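PDB 6KI3: probable AP endonuclease from African swine fever virus, which probably cleaves DNA on the 5' side of apurinic or apyrimidinic sites and removes mismatched 3' ends during repair, using three zinc ions. Local coordinates for residues His187-Ser191 with Gly192-Ser196; Asn28-Ala31 with Asn32-Phe36. One frame throughout, in Å; residues are numbered along the deposited sequence.

Interaction 1 (His187-Ser191 with Gly192-Ser196); sequences HIWSS and GVNIS. With ZN (zinc ion), chain I; nucleotides of chain C.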
loop_
_atom_site.group_PDB
_atom_site.type_symbol
_atom_site.label_atom_id
_atom_site.label_comp_id
_atom_site.label_asym_id
_atom_site.label_seq_id
_atom_site.Cartn_x
_atom_site.Cartn_y
_atom_site.Cartn_z
ATOM N N HIS A 187 0.303 -6.217 -8.522
ATOM C CA HIS A 187 -0.123 -5.398 -9.652
ATOM C C HIS A 187 0.916 -5.393 -10.766
ATOM O O HIS A 187 0.570 -5.547 -11.942
ATOM C CB HIS A 187 -0.418 -3.973 -9.187
ATOM C CG HIS A 187 -1.609 -3.870 -8.286
ATOM N ND1 HIS A 187 -2.131 -2.663 -7.876
ATOM C CD2 HIS A 187 -2.379 -4.827 -7.718
ATOM C CE1 HIS A 187 -3.173 -2.881 -7.094
ATOM N NE2 HIS A 187 -3.344 -4.185 -6.981
ATOM N N ILE A 188 2.194 -5.209 -10.418
ATOM C CA ILE A 188 3.236 -5.252 -11.441
ATOM C C ILE A 188 3.323 -6.645 -12.046
ATOM O O ILE A 188 3.677 -6.801 -13.221
ATOM C CB ILE A 188 4.592 -4.794 -10.866
ATOM C CG1 ILE A 188 5.122 -5.795 -9.837
ATOM C CG2 ILE A 188 4.472 -3.405 -10.254
ATOM C CD1 ILE A 188 6.546 -5.519 -9.403
ATOM N N TRP A 189 2.998 -7.675 -11.263
ATOM C CA TRP A 189 2.872 -9.020 -11.814
ATOM C C TRP A 189 1.721 -9.089 -12.808
ATOM O O TRP A 189 1.875 -9.601 -13.922
ATOM C CB TRP A 189 2.670 -10.024 -10.680
ATOM C CG TRP A 189 2.253 -11.392 -11.128
ATOM C CD1 TRP A 189 0.977 -11.852 -11.280
ATOM C CD2 TRP A 189 3.116 -12.486 -11.463
ATOM N NE1 TRP A 189 0.991 -13.160 -11.697
ATOM C CE2 TRP A 189 2.292 -13.574 -11.816
ATOM C CE3 TRP A 189 4.503 -12.650 -11.502
ATOM C CZ2 TRP A 189 2.810 -14.808 -12.202
ATOM C CZ3 TRP A 189 5.016 -13.876 -11.887
ATOM C CH2 TRP A 189 4.171 -14.939 -12.232
ATOM N N SER A 190 0.554 -8.569 -12.415
ATOM C CA SER A 190 -0.593 -8.539 -13.315
ATOM C C SER A 190 -0.306 -7.709 -14.561
ATOM O O SER A 190 -0.865 -7.981 -15.629
ATOM C CB SER A 190 -1.817 -7.993 -12.578
ATOM O OG SER A 190 -2.904 -7.784 -13.462
ATOM N N SER A 191 0.560 -6.704 -14.448
ATOM C CA SER A 191 0.926 -5.878 -15.591
ATOM C C SER A 191 2.052 -6.481 -16.422
ATOM O O SER A 191 2.436 -5.886 -17.435
ATOM C CB SER A 191 1.317 -4.475 -15.125
ATOM O OG SER A 191 0.192 -3.780 -14.615
ATOM N N GLY A 192 2.590 -7.625 -16.022
ATOM C CA GLY A 192 3.539 -8.361 -16.822
ATOM C C GLY A 192 4.990 -8.356 -16.364
ATOM O O GLY A 192 5.879 -8.550 -17.203
ATOM N N VAL A 193 5.258 -8.151 -15.078
ATOM C CA VAL A 193 6.618 -8.135 -14.551
ATOM C C VAL A 193 6.830 -9.424 -13.769
ATOM O O VAL A 193 6.253 -9.611 -12.690
ATOM C CB VAL A 193 6.880 -6.903 -13.673
ATOM C CG1 VAL A 193 8.308 -6.918 -13.153
ATOM C CG2 VAL A 193 6.605 -5.627 -14.455
ATOM N N ASN A 194 7.657 -10.316 -14.311
ATOM C CA ASN A 194 7.989 -11.567 -13.637
ATOM C C ASN A 194 8.904 -11.267 -12.455
ATOM O O ASN A 194 10.054 -10.860 -12.638
ATOM C CB ASN A 194 8.652 -12.532 -14.617
ATOM C CG ASN A 194 8.820 -13.934 -14.049
ATOM O OD1 ASN A 194 8.900 -14.128 -12.836
ATOM N ND2 ASN A 194 8.877 -14.922 -14.935
ATOM N N ILE A 195 8.395 -11.471 -11.240
ATOM C CA ILE A 195 9.171 -11.244 -10.025
ATOM C C ILE A 195 9.186 -12.522 -9.196
ATOM O O ILE A 195 9.285 -12.475 -7.965
ATOM C CB ILE A 195 8.605 -10.066 -9.212
ATOM C CG1 ILE A 195 7.111 -10.274 -8.950
ATOM C CG2 ILE A 195 8.850 -8.751 -9.935
ATOM C CD1 ILE A 195 6.487 -9.218 -8.063
ATOM N N SER A 196 9.099 -13.672 -9.868
ATOM C CA SER A 196 8.960 -14.939 -9.158
ATOM C C SER A 196 10.263 -15.348 -8.482
ATOM O O SER A 196 10.270 -15.729 -7.304
ATOM C CB SER A 196 8.485 -16.028 -10.119
ATOM O OG SER A 196 7.163 -15.775 -10.559
HETATM ZN ZN ZN I . -4.851 -5.094 -5.868
ATOM O "O5'" 3DR C 1 -6.192 -3.530 -2.933
ATOM P P 3DR C 1 -5.627 -2.965 -4.329
ATOM O OP1 3DR C 1 -5.912 -1.484 -4.261
ATOM O OP2 3DR C 1 -4.164 -3.327 -4.282
ATOM O OP3 3DR C 1 -6.428 -3.693 -5.380
ATOM C "C2'" 3DR C 1 -8.175 -3.053 0.979
ATOM C "C5'" 3DR C 1 -7.422 -3.059 -2.386
ATOM C "C4'" 3DR C 1 -7.804 -3.966 -1.224
ATOM O "O4'" 3DR C 1 -6.647 -4.208 -0.422
ATOM C "C1'" 3DR C 1 -6.896 -3.878 0.946
ATOM C "C3'" 3DR C 1 -8.867 -3.343 -0.337
ATOM O "O3'" 3DR C 1 -9.901 -4.302 -0.107
#
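Val-193 and Gly-192 turn back onto Ile-188 and Trp-189 to close the short helix 185-190 with a Schellman motif. Val-193 N donates to Ile-188 O at 2.8 Å, and Gly-192 N donates to Trp-189 O at 3.0 Å. Gly-192 suits the reversal because its positive phi, 108°, would jam a beta carbon against the preceding carbonyl.

On the packed side, Ile-188 and Ile-195 cross at about a right angle, their CD1 methyls 3.9 Å apart. Both place CG1 between backbone N and carbonyl carbon (chi1 67° and 53°), which sends the long branches toward each other. Trp-189 lays its six-membered ring alongside the loop: CZ3 is 3.2 Å from Ser-196 OG, whose hydrogen-bond partner is Ile-246 O, while the indole NE1 is held by Thr-229 O.

Gly-192 and Asn-194 form the solvent side, where contacts thin out; the Asn-194 amide stands almost perpendicular to the indole. From the helix's other flank His-187 binds a zinc shared with Asp-236, His-238 and the phosphate of the abasic-site analogue in chain C. Out on the loop, an Asx turn joins Ser-196 N to Asn-194 OD1 in a nearly straight bond of 3.0 Å.

Interaction 2 (Asn28-Ala31 with Asn32-Phe36); sequences NSIA and NYVAF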
loop_
_atom_site.group_PDB
_atom_site.type_symbol
_atom_site.label_atom_id
_atom_site.label_comp_id
_atom_site.label_asym_id
_atom_site.label_seq_id
_atom_site.Cartn_x
_atom_site.Cartn_y
_atom_site.Cartn_z
ATOM N N ASN A 28 -10.794 1.103 17.385
ATOM C CA ASN A 28 -11.104 -0.177 18.015
ATOM C C ASN A 28 -10.599 -1.342 17.174
ATOM O O ASN A 28 -10.050 -2.313 17.708
ATOM C CB ASN A 28 -12.611 -0.296 18.246
ATOM C CG ASN A 28 -13.038 -1.700 18.633
ATOM O OD1 ASN A 28 -13.459 -2.487 17.785
ATOM N ND2 ASN A 28 -12.939 -2.018 19.919
ATOM N N SER A 29 -10.773 -1.261 15.853
ATOM C CA SER A 29 -10.288 -2.321 14.975
ATOM C C SER A 29 -8.769 -2.419 15.019
ATOM O O SER A 29 -8.210 -3.522 15.057
ATOM C CB SER A 29 -10.769 -2.077 13.544
ATOM O OG SER A 29 -10.257 -0.857 13.037
ATOM N N ILE A 30 -8.084 -1.273 15.018
ATOM C CA ILE A 30 -6.627 -1.276 15.103
ATOM C C ILE A 30 -6.172 -1.830 16.449
ATOM O O ILE A 30 -5.153 -2.528 16.536
ATOM C CB ILE A 30 -6.083 0.142 14.848
ATOM C CG1 ILE A 30 -6.282 0.521 13.379
ATOM C CG2 ILE A 30 -4.615 0.249 15.237
ATOM C CD1 ILE A 30 -5.843 1.922 13.045
ATOM N N ALA A 31 -6.923 -1.542 17.513
ATOM C CA ALA A 31 -6.597 -2.095 18.824
ATOM C C ALA A 31 -6.636 -3.618 18.801
ATOM O O ALA A 31 -5.722 -4.283 19.302
ATOM C CB ALA A 31 -7.557 -1.545 19.879
ATOM N N ASN A 32 -7.692 -4.191 18.219
ATOM C CA ASN A 32 -7.766 -5.642 18.095
ATOM C C ASN A 32 -6.690 -6.166 17.152
ATOM O O ASN A 32 -6.139 -7.252 17.368
ATOM C CB ASN A 32 -9.155 -6.056 17.611
ATOM C CG ASN A 32 -10.256 -5.599 18.545
ATOM O OD1 ASN A 32 -10.016 -5.337 19.724
ATOM N ND2 ASN A 32 -11.473 -5.497 18.024
ATOM N N TYR A 33 -6.375 -5.401 16.104
ATOM C CA TYR A 33 -5.339 -5.806 15.159
ATOM C C TYR A 33 -3.955 -5.769 15.795
ATOM O O TYR A 33 -3.089 -6.577 15.437
ATOM C CB TYR A 33 -5.411 -4.910 13.921
ATOM C CG TYR A 33 -4.132 -4.776 13.126
ATOM C CD1 TYR A 33 -3.809 -5.690 12.130
ATOM C CD2 TYR A 33 -3.266 -3.713 13.344
ATOM C CE1 TYR A 33 -2.648 -5.559 11.390
ATOM C CE2 TYR A 33 -2.104 -3.575 12.615
ATOM C CZ TYR A 33 -1.801 -4.497 11.638
ATOM O OH TYR A 33 -0.643 -4.356 10.913
ATOM N N VAL A 34 -3.727 -4.850 16.735
ATOM C CA VAL A 34 -2.459 -4.831 17.459
ATOM C C VAL A 34 -2.401 -5.980 18.457
ATOM O O VAL A 34 -1.348 -6.600 18.653
ATOM C CB VAL A 34 -2.259 -3.464 18.140
ATOM C CG1 VAL A 34 -1.185 -3.545 19.216
ATOM C CG2 VAL A 34 -1.892 -2.414 17.104
ATOM N N ALA A 35 -3.531 -6.291 19.099
ATOM C CA ALA A 35 -3.579 -7.438 20.000
ATOM C C ALA A 35 -3.278 -8.733 19.254
ATOM O O ALA A 35 -2.533 -9.587 19.749
ATOM C CB ALA A 35 -4.945 -7.515 20.680
ATOM N N PHE A 36 -3.848 -8.892 18.056
ATOM C CA PHE A 36 -3.562 -10.067 17.243
ATOM C C PHE A 36 -2.078 -10.171 16.912
ATOM O O PHE A 36 -1.547 -11.280 16.787
ATOM C CB PHE A 36 -4.399 -10.025 15.963
ATOM C CG PHE A 36 -4.060 -11.105 14.975
ATOM C CD1 PHE A 36 -4.549 -12.390 15.136
ATOM C CD2 PHE A 36 -3.263 -10.828 13.877
ATOM C CE1 PHE A 36 -4.241 -13.381 14.224
ATOM C CE2 PHE A 36 -2.952 -11.814 12.962
ATOM C CZ PHE A 36 -3.444 -13.090 13.136
#
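With CG opposite its carbonyl carbon (chi1 -59°), Asn-32 leans back over the preceding turn, while Asn-28 swings its amide forward by setting CG opposite the backbone N (chi1 168°). The two amide planes stand 84° apart, and Asn-28 OD1 lies 3.6 Å from Asn-32 ND2. Each amide bonds elsewhere: Asp-18 N donates to Asn-28 OD1, and Asn-32 ND2 donates to Trp-16 O. Amides suit this partly exposed side, since they can bond to the backbone of the neighbouring segment.

The backbone bonds of the helix run four residues back, from Asn-32 N to Asn-28 O at 3.1 Å and from Val-34 N to Ile-30 O at 2.7 Å. On another side of the helix, Ile-30 CG2 meets Val-34 CG2 at 4.2 Å, two branched aliphatic chains one turn apart that also pack on helix 63-76.

Tyr-33 presents its ring edge to Ile-30 O, with CD2 3.9 Å away, and sends its hydroxyl inward to Ser-46 O and Ala-9 N, at the strands 6-10 and 46-49, as its ring stacks on Phe-44. Such an amphipathic helix, joining two neighbouring parallel strands in a beta-alpha-beta crossover, is characteristic of the TIM barrel.

How the interactions relate
Interactions 1 and 2 lie on opposite sides of the chain's centre, with their own centres 32 Å apart and nearest atoms about 18 Å apart, so they do not touch. Interaction 2 lies in a helix packed on the strands of the barrel, and interaction 1 in and just after the short helix that directly follows strand 179-184. They relate differently to the zinc cluster. Residues 187-196 take part directly, through His-187, and follow the strand that carries Asp-184, a ligand of another zinc ion of the cluster. Residues 28-36 bind no metal: the side chain of Tyr-33 is about 10 Å from that of Glu-276, and the nearest atom is about 7 Å from the bound DNA.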